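PDB 1UDD: transcriptional regulator from Pyrococcus horikoshii, which is an all-helical TenA homologue of the TENA/THI-4/PQQC family, present here as an assembly of four chains. Local coordinates for residues Lys40-Gln45 / Leu205-Met210; Phe47-Gly52 / Ser111-Phe116. All coordinates share one frame; numbering follows the deposited sequence.

Interaction 1 of 2, residues Lys40-Gln45 / Leu205-Met210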
loop_
_atom_site.group_PDB
_atom_site.type_symbol
_atom_site.label_atom_id
_atom_site.label_comp_id
_atom_site.label_asym_id
_atom_site.label_seq_id
_atom_site.Cartn_x
_atom_site.Cartn_y
_atom_site.Cartn_z
ATOM N N LYS A 40 -24.869 -23.792 -5.461
ATOM C CA LYS A 40 -24.131 -23.371 -6.644
ATOM C C LYS A 40 -23.945 -21.858 -6.662
ATOM O O LYS A 40 -22.880 -21.380 -7.030
ATOM C CB LYS A 40 -24.835 -23.834 -7.922
ATOM C CG LYS A 40 -24.823 -25.337 -8.106
ATOM C CD LYS A 40 -25.531 -25.726 -9.390
ATOM C CE LYS A 40 -25.741 -27.224 -9.491
ATOM N NZ LYS A 40 -26.402 -27.578 -10.784
ATOM N N PHE A 41 -24.969 -21.104 -6.269
ATOM C CA PHE A 41 -24.842 -19.646 -6.250
ATOM C C PHE A 41 -23.736 -19.240 -5.272
ATOM O O PHE A 41 -22.947 -18.328 -5.543
ATOM C CB PHE A 41 -26.147 -18.991 -5.809
ATOM C CG PHE A 41 -26.092 -17.499 -5.817
ATOM C CD1 PHE A 41 -26.309 -16.786 -6.996
ATOM C CD2 PHE A 41 -25.781 -16.799 -4.657
ATOM C CE1 PHE A 41 -26.216 -15.389 -7.018
ATOM C CE2 PHE A 41 -25.682 -15.411 -4.667
ATOM C CZ PHE A 41 -25.899 -14.700 -5.851
ATOM N N TYR A 42 -23.708 -19.925 -4.131
ATOM C CA TYR A 42 -22.713 -19.690 -3.094
ATOM C C TYR A 42 -21.319 -20.056 -3.602
ATOM O O TYR A 42 -20.401 -19.227 -3.557
ATOM C CB TYR A 42 -23.066 -20.515 -1.842
ATOM C CG TYR A 42 -21.936 -20.689 -0.847
ATOM C CD1 TYR A 42 -21.425 -19.602 -0.126
ATOM C CD2 TYR A 42 -21.361 -21.940 -0.646
ATOM C CE1 TYR A 42 -20.363 -19.766 0.769
ATOM C CE2 TYR A 42 -20.303 -22.116 0.238
ATOM C CZ TYR A 42 -19.808 -21.025 0.938
ATOM O OH TYR A 42 -18.738 -21.207 1.777
ATOM N N VAL A 43 -21.154 -21.286 -4.090
ATOM C CA VAL A 43 -19.850 -21.708 -4.593
ATOM C C VAL A 43 -19.349 -20.702 -5.623
ATOM O O VAL A 43 -18.188 -20.285 -5.587
ATOM C CB VAL A 43 -19.902 -23.125 -5.226
ATOM C CG1 VAL A 43 -18.572 -23.441 -5.917
ATOM C CG2 VAL A 43 -20.174 -24.170 -4.147
ATOM N N LEU A 44 -20.231 -20.300 -6.530
ATOM C CA LEU A 44 -19.875 -19.330 -7.561
ATOM C C LEU A 44 -19.304 -18.051 -6.946
ATOM O O LEU A 44 -18.273 -17.545 -7.396
ATOM C CB LEU A 44 -21.100 -18.993 -8.416
ATOM C CG LEU A 44 -21.168 -19.604 -9.822
ATOM C CD1 LEU A 44 -20.843 -21.083 -9.769
ATOM C CD2 LEU A 44 -22.563 -19.378 -10.412
ATOM N N GLN A 45 -19.973 -17.534 -5.919
ATOM C CA GLN A 45 -19.525 -16.323 -5.249
ATOM C C GLN A 45 -18.189 -16.546 -4.523
ATOM O O GLN A 45 -17.529 -15.581 -4.133
ATOM C CB GLN A 45 -20.577 -15.857 -4.240
ATOM C CG GLN A 45 -21.876 -15.332 -4.832
ATOM C CD GLN A 45 -21.707 -14.010 -5.561
ATOM O OE1 GLN A 45 -21.219 -13.027 -4.994
ATOM N NE2 GLN A 45 -22.121 -13.976 -6.827
ATOM N N LEU A 205 -21.789 -13.217 8.353
ATOM C CA LEU A 205 -23.226 -13.424 8.459
ATOM C C LEU A 205 -23.892 -12.887 7.198
ATOM O O LEU A 205 -24.757 -13.540 6.605
ATOM C CB LEU A 205 -23.767 -12.713 9.708
ATOM C CG LEU A 205 -25.266 -12.799 10.012
ATOM C CD1 LEU A 205 -25.754 -14.226 9.907
ATOM C CD2 LEU A 205 -25.521 -12.247 11.407
ATOM N N ALA A 206 -23.454 -11.706 6.775
ATOM C CA ALA A 206 -24.001 -11.070 5.584
ATOM C C ALA A 206 -23.755 -11.937 4.360
ATOM O O ALA A 206 -24.590 -11.998 3.448
ATOM C CB ALA A 206 -23.359 -9.691 5.383
ATOM N N PHE A 207 -22.604 -12.602 4.335
ATOM C CA PHE A 207 -22.260 -13.437 3.201
ATOM C C PHE A 207 -23.228 -14.618 3.084
ATOM O O PHE A 207 -23.678 -14.957 1.989
ATOM C CB PHE A 207 -20.828 -13.957 3.333
ATOM C CG PHE A 207 -20.160 -14.240 2.017
ATOM C CD1 PHE A 207 -19.539 -13.211 1.301
ATOM C CD2 PHE A 207 -20.122 -15.537 1.501
ATOM C CE1 PHE A 207 -18.881 -13.474 0.087
ATOM C CE2 PHE A 207 -19.474 -15.810 0.298
ATOM C CZ PHE A 207 -18.846 -14.776 -0.413
ATOM N N TRP A 208 -23.535 -15.253 4.210
ATOM C CA TRP A 208 -24.456 -16.378 4.175
ATOM C C TRP A 208 -25.814 -15.854 3.751
ATOM O O TRP A 208 -26.505 -16.472 2.946
ATOM C CB TRP A 208 -24.548 -17.053 5.551
ATOM C CG TRP A 208 -23.278 -17.747 5.939
ATOM C CD1 TRP A 208 -22.472 -17.450 7.000
ATOM C CD2 TRP A 208 -22.669 -18.857 5.268
ATOM N NE1 TRP A 208 -21.404 -18.308 7.035
ATOM C CE2 TRP A 208 -21.497 -19.182 5.983
ATOM C CE3 TRP A 208 -23.005 -19.614 4.130
ATOM C CZ2 TRP A 208 -20.651 -20.229 5.602
ATOM C CZ3 TRP A 208 -22.165 -20.658 3.751
ATOM C CH2 TRP A 208 -20.998 -20.955 4.488
ATOM N N GLU A 209 -26.176 -14.692 4.282
ATOM C CA GLU A 209 -27.460 -14.087 3.977
ATOM C C GLU A 209 -27.626 -13.815 2.491
ATOM O O GLU A 209 -28.681 -14.087 1.922
ATOM C CB GLU A 209 -27.624 -12.789 4.767
ATOM C CG GLU A 209 -28.983 -12.108 4.598
ATOM C CD GLU A 209 -30.156 -13.033 4.911
ATOM O OE1 GLU A 209 -30.052 -13.805 5.891
ATOM O OE2 GLU A 209 -31.181 -12.976 4.186
ATOM N N MET A 210 -26.591 -13.279 1.854
ATOM C CA MET A 210 -26.698 -12.990 0.433
ATOM C C MET A 210 -26.688 -14.282 -0.374
ATOM O O MET A 210 -27.234 -14.337 -1.477
ATOM C CB MET A 210 -25.569 -12.056 -0.012
ATOM C CG MET A 210 -24.232 -12.702 -0.128
ATOM S SD MET A 210 -23.925 -13.291 -1.773
ATOM C CE MET A 210 -22.215 -13.899 -1.528
#

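Interaction 2 of 2, residues Phe47-Gly52 / Ser111-Phe116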
loop_
_atom_site.group_PDB
_atom_site.type_symbol
_atom_site.label_atom_id
_atom_site.label_comp_id
_atom_site.label_asym_id
_atom_site.label_seq_id
_atom_site.Cartn_x
_atom_site.Cartn_y
_atom_site.Cartn_z
ATOM N N PHE A 47 -15.325 -17.646 -5.749
ATOM C CA PHE A 47 -14.108 -17.316 -6.486
ATOM C C PHE A 47 -13.544 -15.987 -5.993
ATOM O O PHE A 47 -12.374 -15.883 -5.622
ATOM C CB PHE A 47 -14.371 -17.198 -7.984
ATOM C CG PHE A 47 -13.148 -16.852 -8.765
ATOM C CD1 PHE A 47 -12.105 -17.767 -8.880
ATOM C CD2 PHE A 47 -13.017 -15.599 -9.364
ATOM C CE1 PHE A 47 -10.939 -17.438 -9.587
ATOM C CE2 PHE A 47 -11.856 -15.260 -10.073
ATOM C CZ PHE A 47 -10.816 -16.184 -10.182
ATOM N N ASN A 48 -14.396 -14.973 -5.992
ATOM C CA ASN A 48 -13.998 -13.650 -5.557
ATOM C C ASN A 48 -13.468 -13.668 -4.124
ATOM O O ASN A 48 -12.614 -12.856 -3.760
ATOM C CB ASN A 48 -15.177 -12.697 -5.647
ATOM C CG ASN A 48 -14.748 -11.262 -5.555
ATOM O OD1 ASN A 48 -13.982 -10.790 -6.396
ATOM N ND2 ASN A 48 -15.225 -10.553 -4.531
ATOM N N TYR A 49 -13.991 -14.587 -3.320
ATOM C CA TYR A 49 -13.589 -14.737 -1.930
ATOM C C TYR A 49 -12.180 -15.335 -1.913
ATOM O O TYR A 49 -11.304 -14.885 -1.172
ATOM C CB TYR A 49 -14.590 -15.663 -1.217
ATOM C CG TYR A 49 -14.527 -15.675 0.305
ATOM C CD1 TYR A 49 -15.703 -15.743 1.063
ATOM C CD2 TYR A 49 -13.308 -15.677 0.986
ATOM C CE1 TYR A 49 -15.668 -15.818 2.458
ATOM C CE2 TYR A 49 -13.263 -15.752 2.385
ATOM C CZ TYR A 49 -14.447 -15.824 3.108
ATOM O OH TYR A 49 -14.411 -15.934 4.478
ATOM N N LEU A 50 -11.980 -16.343 -2.755
ATOM C CA LEU A 50 -10.709 -17.041 -2.886
ATOM C C LEU A 50 -9.615 -16.052 -3.297
ATOM O O LEU A 50 -8.523 -16.030 -2.712
ATOM C CB LEU A 50 -10.871 -18.146 -3.933
ATOM C CG LEU A 50 -9.718 -19.054 -4.340
ATOM C CD1 LEU A 50 -10.250 -20.103 -5.308
ATOM C CD2 LEU A 50 -8.602 -18.252 -4.987
ATOM N N VAL A 51 -9.913 -15.243 -4.312
ATOM C CA VAL A 51 -8.972 -14.246 -4.789
ATOM C C VAL A 51 -8.753 -13.167 -3.708
ATOM O O VAL A 51 -7.618 -12.816 -3.393
ATOM C CB VAL A 51 -9.483 -13.580 -6.115
ATOM C CG1 VAL A 51 -8.558 -12.438 -6.532
ATOM C CG2 VAL A 51 -9.543 -14.618 -7.232
ATOM N N GLY A 52 -9.839 -12.666 -3.129
ATOM C CA GLY A 52 -9.733 -11.628 -2.111
ATOM C C GLY A 52 -8.933 -12.034 -0.881
ATOM O O GLY A 52 -8.166 -11.233 -0.328
ATOM N N SER A 111 -17.895 -8.156 -2.687
ATOM C CA SER A 111 -16.875 -7.147 -2.983
ATOM C C SER A 111 -16.467 -6.424 -1.721
ATOM O O SER A 111 -15.281 -6.326 -1.403
ATOM C CB SER A 111 -17.410 -6.111 -3.975
ATOM O OG SER A 111 -17.801 -6.729 -5.185
ATOM N N ALA A 112 -17.464 -5.908 -1.012
ATOM C CA ALA A 112 -17.245 -5.181 0.226
ATOM C C ALA A 112 -16.417 -5.984 1.243
ATOM O O ALA A 112 -15.438 -5.474 1.797
ATOM C CB ALA A 112 -18.568 -4.806 0.835
ATOM N N TYR A 113 -16.806 -7.233 1.489
ATOM C CA TYR A 113 -16.083 -8.061 2.450
ATOM C C TYR A 113 -14.623 -8.215 2.037
ATOM O O TYR A 113 -13.711 -8.038 2.848
ATOM C CB TYR A 113 -16.757 -9.434 2.573
ATOM C CG TYR A 113 -16.206 -10.352 3.662
ATOM C CD1 TYR A 113 -15.480 -9.851 4.751
ATOM C CD2 TYR A 113 -16.451 -11.725 3.616
ATOM C CE1 TYR A 113 -15.020 -10.704 5.763
ATOM C CE2 TYR A 113 -15.998 -12.580 4.617
ATOM C CZ TYR A 113 -15.284 -12.065 5.684
ATOM O OH TYR A 113 -14.828 -12.936 6.648
ATOM N N MET A 114 -14.387 -8.549 0.776
ATOM C CA MET A 114 -13.015 -8.686 0.331
ATOM C C MET A 114 -12.255 -7.352 0.480
ATOM O O MET A 114 -11.078 -7.342 0.839
ATOM C CB MET A 114 -12.985 -9.172 -1.116
ATOM C CG MET A 114 -13.517 -10.591 -1.262
ATOM S SD MET A 114 -12.787 -11.757 -0.031
ATOM C CE MET A 114 -14.086 -11.857 1.126
ATOM N N ASP A 115 -12.935 -6.236 0.214
ATOM C CA ASP A 115 -12.312 -4.913 0.323
ATOM C C ASP A 115 -11.973 -4.575 1.766
ATOM O O ASP A 115 -10.963 -3.946 2.037
ATOM C CB ASP A 115 -13.222 -3.836 -0.288
ATOM C CG ASP A 115 -13.254 -3.910 -1.801
ATOM O OD1 ASP A 115 -12.433 -4.664 -2.376
ATOM O OD2 ASP A 115 -14.084 -3.217 -2.416
ATOM N N PHE A 116 -12.831 -4.995 2.688
ATOM C CA PHE A 116 -12.592 -4.786 4.106
ATOM C C PHE A 116 -11.303 -5.533 4.479
ATOM O O PHE A 116 -10.443 -5.002 5.195
ATOM C CB PHE A 116 -13.777 -5.315 4.929
ATOM C CG PHE A 116 -13.392 -5.802 6.314
ATOM C CD1 PHE A 116 -13.085 -4.898 7.323
ATOM C CD2 PHE A 116 -13.314 -7.171 6.588
ATOM C CE1 PHE A 116 -12.705 -5.344 8.597
ATOM C CE2 PHE A 116 -12.935 -7.628 7.853
ATOM C CZ PHE A 116 -12.631 -6.708 8.860
HETATM O O HOH W 1 -9.155 -8.505 -0.491
#

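Interaction 1 of 2, residues Lys40-Gln45 / Leu205-Met210
The ring of Tyr42 and the indole of Trp208 lie nearly parallel, their planes 29° apart, but slid so far that only their borders overlap. Trp208 CZ3 sits over one face of the tyrosine ring, toward its rim, 3.6 Å from Tyr42 CE1, and Trp208 CH2 comes 3.5 Å from Tyr42 OH. That hydroxyl is hydrogen-bonded to Tyr140 OH, so the buried polar tip is satisfied beside the indole. Phe207 presents its edge to both Tyr42 and Gln45, its CZ standing 4.0 Å from Gln45 O. The two segments belong to long helices of the TenA-type helical bundle, 36-63 and 190-213; the axes of segments 40-45 and 205-210 approach to 10.7 Å at 132°, a separation that large side chains fill. Met210 takes the crowded first torsion (chi1 75°), with CG between the backbone N and the carbonyl carbon. Its bent chain lays Met210 CE over the centre of the Phe207 ring on its own helix and 3.6 Å from Gln45 CG, while Met210 SD meets the edge of the Phe41 ring, 4.0 Å from Phe41 CE2, in a Met-aromatic contact. The amide of Gln45 is held by the backbone of the loop leading into helix 108-123, OE1 by Thr107 N and NE2 by Glu105 O.

Interaction 2 of 2, residues Phe47-Gly52 / Ser111-Phe116
Phe47 opens a part of helix 36-63 that packs beside helix 108-123, segments 47-52 and 111-116 running almost parallel at 9°, inside the helical bundle characteristic of TenA-family proteins. Its ring turns from that neighbour toward helix 98-103 and meets Tyr66 of the third subunit edge-to-face. Asn48 is the first to reach across: with CG anti to the backbone N (chi1 -165°), it slides past Met114 in the opposite direction, bringing Asn48 ND2 3.7 Å from Met114 CG. The same ND2 is hydrogen-bonded to Asn110 OD1, just before the second segment, which helps to fix the rotation of the amide.

Tyr49 follows, with its ring as the surface on which Met114 and Tyr113 meet it. Met114, bent at both chi2 and chi3, curls its methyl over one face of this ring, Met114 CE lying 4.0 Å from the Tyr49 ring centroid in a CH-pi contact, while Met114 SD makes an oblique Met-aromatic contact with the same ring. Farther out, Tyr113 turns its edge toward the face of Tyr49 in an offset edge-to-face pair, the planes at 79° and Tyr113 CE2 3.7 Å from Tyr49 OH. Both hydroxyls are hydrogen-bonded to Glu204 OE2 on helix 190-213, so one carboxylate oxygen gathers the two tyrosine tips. A negative charge there would probably be steadied by this pair.

Leu50 and Val51 turn to other partners, Val51 packing on Met69 of the third subunit. At Gly52 the helices draw close, Gly52 CA only 5.0 Å from Met114 CA. With no CB at Gly52, Met114 SD can lie 3.7 Å from Gly52 CA. Past that point a single water donates to two backbone carbonyls, bridging Gly52 O and Met114 O, the latter at 2.6 Å from the water oxygen.

Overall arrangement
Both contacts are buried and share helix 36-63, whose earlier turns meet helix 190-213 in interaction 1 and whose later turns meet helix 108-123 in interaction 2; along the chain the second is nested within the first. They touch directly, Phe207 CZ lying 3.6 Å from Tyr49 CD1, so the aromatic side chains of three helices form a continuous cluster. Methionine meets aromatic rings in both, yet the spacing differs: interaction 1 joins more widely separated, roughly opposed segments through bulky side chains, whereas interaction 2 lets near-parallel segments close in at a glycine and adds a water bridge. Other subunits reach residues of interaction 2 but not interaction 1.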